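Local coordinates for protein ATP-dependent DNA helicase RecQ (Porphyromonas gingivalis, PDB 3IUO) that probably couples ATP hydrolysis to 3'-5' unwinding of duplex DNA, this chain being the C-terminal domain of the RecQ-family helicase, at residues L44-L49 against I109-I114; T55-Y58 against R62-I65. One frame throughout, in Å; residues are numbered along the deposited sequence.

Interaction 1: L44-L49 against I109-I114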
loop_
_atom_site.group_PDB
_atom_site.type_symbol
_atom_site.label_atom_id
_atom_site.label_comp_id
_atom_site.label_asym_id
_atom_site.label_seq_id
_atom_site.Cartn_x
_atom_site.Cartn_y
_atom_site.Cartn_z
ATOM N N LEU B 44 8.089 22.008 10.676
ATOM C CA LEU B 44 7.438 21.298 9.580
ATOM C C LEU B 44 6.031 21.833 9.362
ATOM O O LEU B 44 5.370 22.259 10.316
ATOM C CB LEU B 44 7.357 19.794 9.903
ATOM C CG LEU B 44 8.644 19.016 10.178
ATOM C CD1 LEU B 44 8.293 17.601 10.673
ATOM C CD2 LEU B 44 9.554 18.951 8.960
ATOM N N ASP B 45 5.557 21.818 8.114
ATOM C CA ASP B 45 4.125 22.015 7.905
ATOM C C ASP B 45 3.438 20.667 8.153
ATOM O O ASP B 45 4.117 19.631 8.295
ATOM C CB ASP B 45 3.764 22.665 6.555
ATOM C CG ASP B 45 4.088 21.809 5.360
ATOM O OD1 ASP B 45 4.106 22.359 4.233
ATOM O OD2 ASP B 45 4.289 20.592 5.513
ATOM N N PHE B 46 2.113 20.676 8.255
ATOM C CA PHE B 46 1.406 19.465 8.668
ATOM C C PHE B 46 1.647 18.268 7.736
ATOM O O PHE B 46 1.972 17.166 8.199
ATOM C CB PHE B 46 -0.091 19.724 8.887
ATOM C CG PHE B 46 -0.752 18.667 9.719
ATOM C CD1 PHE B 46 -0.512 18.597 11.081
ATOM C CD2 PHE B 46 -1.588 17.729 9.139
ATOM C CE1 PHE B 46 -1.096 17.608 11.851
ATOM C CE2 PHE B 46 -2.173 16.735 9.897
ATOM C CZ PHE B 46 -1.940 16.677 11.263
ATOM N N PRO B 47 1.522 18.479 6.413
ATOM C CA PRO B 47 1.761 17.335 5.530
ATOM C C PRO B 47 3.177 16.768 5.617
ATOM O O PRO B 47 3.348 15.546 5.492
ATOM C CB PRO B 47 1.495 17.909 4.141
ATOM C CG PRO B 47 0.583 19.031 4.385
ATOM C CD PRO B 47 1.042 19.647 5.657
ATOM N N GLU B 48 4.167 17.628 5.844
ATOM C CA GLU B 48 5.535 17.169 6.056
ATOM C C GLU B 48 5.629 16.334 7.329
ATOM O O GLU B 48 6.340 15.335 7.354
ATOM C CB GLU B 48 6.518 18.336 6.146
ATOM C CG GLU B 48 6.778 19.072 4.828
ATOM C CD GLU B 48 7.526 20.401 5.008
ATOM O OE1 GLU B 48 7.483 21.005 6.105
ATOM O OE2 GLU B 48 8.141 20.865 4.029
ATOM N N LEU B 49 4.933 16.747 8.380
ATOM C CA LEU B 49 4.911 15.919 9.598
ATOM C C LEU B 49 4.294 14.544 9.308
ATOM O O LEU B 49 4.835 13.512 9.718
ATOM C CB LEU B 49 4.189 16.634 10.746
ATOM C CG LEU B 49 4.108 15.767 12.009
ATOM C CD1 LEU B 49 5.488 15.346 12.531
ATOM C CD2 LEU B 49 3.321 16.487 13.035
ATOM N N ILE B 109 -7.543 11.041 5.629
ATOM C CA ILE B 109 -7.279 9.692 5.155
ATOM C C ILE B 109 -5.879 9.267 5.575
ATOM O O ILE B 109 -5.704 8.133 6.059
ATOM C CB ILE B 109 -7.462 9.570 3.627
ATOM C CG1 ILE B 109 -8.941 9.735 3.262
ATOM C CG2 ILE B 109 -6.944 8.210 3.153
ATOM C CD1 ILE B 109 -9.175 9.925 1.770
ATOM N N ARG B 110 -4.897 10.163 5.416
ATOM C CA ARG B 110 -3.541 9.860 5.875
ATOM C C ARG B 110 -3.459 9.560 7.379
ATOM O O ARG B 110 -2.761 8.622 7.785
ATOM C CB ARG B 110 -2.550 10.966 5.511
ATOM C CG ARG B 110 -2.325 11.023 4.026
ATOM C CD ARG B 110 -1.473 12.219 3.658
ATOM N NE ARG B 110 -0.060 11.988 3.965
ATOM C CZ ARG B 110 0.892 12.899 3.829
ATOM N NH1 ARG B 110 0.593 14.138 3.448
ATOM N NH2 ARG B 110 2.154 12.592 4.076
ATOM N N LEU B 111 -4.149 10.352 8.213
ATOM C CA LEU B 111 -4.166 10.120 9.655
ATOM C C LEU B 111 -4.728 8.748 10.008
ATOM O O LEU B 111 -4.165 8.032 10.847
ATOM C CB LEU B 111 -4.970 11.218 10.368
ATOM C CG LEU B 111 -4.202 12.541 10.513
ATOM C CD1 LEU B 111 -5.146 13.674 10.999
ATOM C CD2 LEU B 111 -3.007 12.441 11.498
ATOM N N VAL B 112 -5.862 8.393 9.418
ATOM C CA VAL B 112 -6.491 7.140 9.789
ATOM C C VAL B 112 -5.645 5.988 9.265
ATOM O O VAL B 112 -5.582 4.956 9.930
ATOM C CB VAL B 112 -7.947 7.037 9.303
ATOM C CG1 VAL B 112 -8.587 5.701 9.711
ATOM C CG2 VAL B 112 -8.733 8.175 9.911
ATOM N N ARG B 113 -5.019 6.178 8.101
ATOM C CA ARG B 113 -4.156 5.147 7.513
ATOM C C ARG B 113 -2.952 4.884 8.451
ATOM O O ARG B 113 -2.568 3.734 8.636
ATOM C CB ARG B 113 -3.704 5.613 6.133
ATOM C CG ARG B 113 -2.773 4.640 5.404
ATOM C CD ARG B 113 -2.478 5.097 3.999
ATOM N NE ARG B 113 -1.507 4.195 3.349
ATOM C CZ ARG B 113 -0.197 4.371 3.403
ATOM N NH1 ARG B 113 0.309 5.395 4.089
ATOM N NH2 ARG B 113 0.602 3.502 2.805
ATOM N N ILE B 114 -2.382 5.934 9.031
ATOM C CA ILE B 114 -1.304 5.760 10.057
ATOM C C ILE B 114 -1.788 4.899 11.201
ATOM O O ILE B 114 -1.118 3.936 11.603
ATOM C CB ILE B 114 -0.772 7.125 10.552
ATOM C CG1 ILE B 114 0.058 7.778 9.429
ATOM C CG2 ILE B 114 0.008 7.009 11.868
ATOM C CD1 ILE B 114 0.143 9.290 9.568
#
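Pro47 and Arg110 bring the two backbones closest, and even there the CA atoms stand 9.2 Å apart, so the backbones do not touch each other; side chains of helix 106-121 reach across to the first turn of helix 46-58. The contact is small, about 138 Å² in all, and rests on two pairs. At the more polar one, the Arg110 side chain leaves its helix toward Pro47 with CG beside the backbone N (chi1 -69°), then bends at chi3 (77°), which lays the guanidinium against the first turn of the neighbouring helix. NH1 packs on the proline ring at 3.9 Å from Pro47 CB, while NH2 lies 3.5 Å from Pro47 O, which meets the guanidinium obliquely. The firm polar partners of this arginine sit further along helix 46-58: NE forms a salt bridge with Glu54, and NH2 is bonded to Ser51 OG, which also bonds Pro47 O. Ser51 thus bridges the Pro47 carbonyl and the arginine, and Glu54 and Ser51 fix the guanidinium against the proline.

Segment 44-49 belongs to the family's helix-turn-helix region, and its helix begins with a capping box. Asp45, the N-cap, accepts from Glu48 N through OD2 at 3.0 Å, nearly along the C-O axis; in return Asp45 N donates to Glu48 OE1 at 2.9 Å, reaching the anti side of that carboxylate 29° out of its plane. These reciprocal bonds satisfy two amides at the helix start. The second pair, away from the guanidinium, is apolar and loose: Phe46 brings CZ to 4.4 Å from Leu111 CD2, an oblique approach of the methyl to the ring. Leu111 also packs on Leu50, one turn further along the phenylalanine's own helix.

Interaction 2: T55-Y58 against R62-I65; sequences TIVY and RINI
Ile63 folds back against Ile56 and Val57 in a purely apolar, buried contact between the last turn of helix 46-58 and the extended segment that leads on to helix 66-72. Both segments fall in the helix-turn-helix region of this RecQ C-terminal domain, and the chain needs just three intervening residues to reverse and bring Ile63 over the helix it has left. Val57 and Arg62 have the nearest CA atoms, 6.7 Å apart, yet no hydrogen bond joins the segments; the link is made by branched side chains.

Ile63 points at the helix and presents two different branches to it. Its CG2 methyl meets CG2 of Ile56 at 4.1 Å, methyl against methyl, while the longer branch goes to the valine. Each of the two helix side chains crosses the isoleucine at about a right angle. With chi1 57°, CG1 of Ile63 sits between the backbone N and the carbonyl carbon, a crowded position, and the extended chi2 (165°) carries CD1 onward to Val57.

Around this cluster, Ile56 also packs on Ile25 and Val26 of helix 15-30, whereas Val57 and Ile63 share Ile114 of helix 106-121, so the cluster touches both helices. Ile63 O accepts a bond from Ser118 OG, tying the extended backbone to helix 106-121 as well. Val57 additionally touches Thr89 of the second subunit. The tightest join is at the valine, where CG2, anti to the carbonyl carbon, lies 3.6 Å from Ile63 CD1 and 3.7 Å from Ile63 CG1.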
loop_
_atom_site.group_PDB
_atom_site.type_symbol
_atom_site.label_atom_id
_atom_site.label_comp_id
_atom_site.label_asym_id
_atom_site.label_seq_id
_atom_site.Cartn_x
_atom_site.Cartn_y
_atom_site.Cartn_z
ATOM N N THR B 55 6.884 7.445 7.565
ATOM C CA THR B 55 8.203 6.810 7.544
ATOM C C THR B 55 8.433 5.979 8.829
ATOM O O THR B 55 8.850 4.788 8.780
ATOM C CB THR B 55 9.275 7.875 7.345
ATOM O OG1 THR B 55 9.119 8.466 6.039
ATOM C CG2 THR B 55 10.647 7.250 7.462
ATOM N N ILE B 56 8.102 6.590 9.960
ATOM C CA ILE B 56 8.214 5.914 11.263
ATOM C C ILE B 56 7.366 4.631 11.308
ATOM O O ILE B 56 7.829 3.554 11.717
ATOM C CB ILE B 56 7.799 6.887 12.387
ATOM C CG1 ILE B 56 8.880 7.944 12.558
ATOM C CG2 ILE B 56 7.518 6.147 13.736
ATOM C CD1 ILE B 56 8.372 9.179 13.333
ATOM N N VAL B 57 6.115 4.750 10.887
ATOM C CA VAL B 57 5.206 3.601 10.914
ATOM C C VAL B 57 5.686 2.512 9.937
ATOM O O VAL B 57 5.678 1.314 10.278
ATOM C CB VAL B 57 3.805 4.074 10.575
ATOM C CG1 VAL B 57 2.855 2.871 10.296
ATOM C CG2 VAL B 57 3.280 4.898 11.725
ATOM N N TYR B 58 6.145 2.913 8.737
ATOM C CA TYR B 58 6.647 1.901 7.813
ATOM C C TYR B 58 7.824 1.120 8.366
ATOM O O TYR B 58 8.019 -0.029 8.002
ATOM C CB TYR B 58 7.070 2.534 6.484
ATOM C CG TYR B 58 5.987 3.253 5.700
ATOM C CD1 TYR B 58 4.611 3.038 5.949
ATOM C CD2 TYR B 58 6.341 4.188 4.733
ATOM C CE1 TYR B 58 3.622 3.726 5.206
ATOM C CE2 TYR B 58 5.371 4.883 3.995
ATOM C CZ TYR B 58 4.018 4.646 4.250
ATOM O OH TYR B 58 3.111 5.333 3.494
ATOM N N ARG B 62 5.301 1.001 16.579
ATOM C CA ARG B 62 3.884 1.016 16.930
ATOM C C ARG B 62 3.530 2.302 17.649
ATOM O O ARG B 62 3.578 2.383 18.866
ATOM C CB ARG B 62 3.520 -0.225 17.780
ATOM C CG ARG B 62 2.005 -0.406 17.920
ATOM C CD ARG B 62 1.690 -1.682 18.737
ATOM N NE ARG B 62 0.228 -1.870 18.842
ATOM C CZ ARG B 62 -0.514 -2.598 18.003
ATOM N NH1 ARG B 62 0.019 -3.264 16.968
ATOM N NH2 ARG B 62 -1.840 -2.646 18.230
ATOM N N ILE B 63 3.133 3.301 16.903
ATOM C CA ILE B 63 2.718 4.557 17.531
ATOM C C ILE B 63 1.211 4.596 17.694
ATOM O O ILE B 63 0.453 4.006 16.873
ATOM C CB ILE B 63 3.163 5.764 16.718
ATOM C CG1 ILE B 63 2.606 5.679 15.296
ATOM C CG2 ILE B 63 4.700 5.861 16.690
ATOM C CD1 ILE B 63 2.708 7.010 14.558
ATOM N N ASN B 64 0.774 5.335 18.710
ATOM C CA ASN B 64 -0.628 5.534 18.883
ATOM C C ASN B 64 -0.999 6.996 18.830
ATOM O O ASN B 64 -0.600 7.769 19.685
ATOM C CB ASN B 64 -1.133 4.893 20.174
ATOM C CG ASN B 64 -2.640 4.748 20.137
ATOM O OD1 ASN B 64 -3.357 5.734 20.175
ATOM N ND2 ASN B 64 -3.119 3.517 19.953
ATOM N N ILE B 65 -1.780 7.363 17.813
ATOM C CA ILE B 65 -2.233 8.757 17.667
ATOM C C ILE B 65 -3.742 8.955 17.910
ATOM O O ILE B 65 -4.323 9.936 17.439
ATOM C CB ILE B 65 -1.805 9.358 16.283
ATOM C CG1 ILE B 65 -2.381 8.551 15.123
ATOM C CG2 ILE B 65 -0.269 9.385 16.176
ATOM C CD1 ILE B 65 -2.432 9.327 13.794
#

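Helix 46-58 serves both contacts, its first turn in interaction 1 and its last in interaction 2, with centres about 11 Å apart. Interaction 1 is partly buried and mixed in chemistry, an arginine and a leucine meeting a helix start; interaction 2 is buried and made of aliphatic side chains alone. The first joins helices far apart in sequence, the second a helix and the loop that follows it. They meet along helix 106-121: Ile114 CG2 packs 3.8 Å from Ile63 CD1, and Arg113 NH1 is probably hydrogen-bonded to Tyr58 OH at 2.9 Å. Helix 106-121 thus touches helix 46-58 near both of its ends.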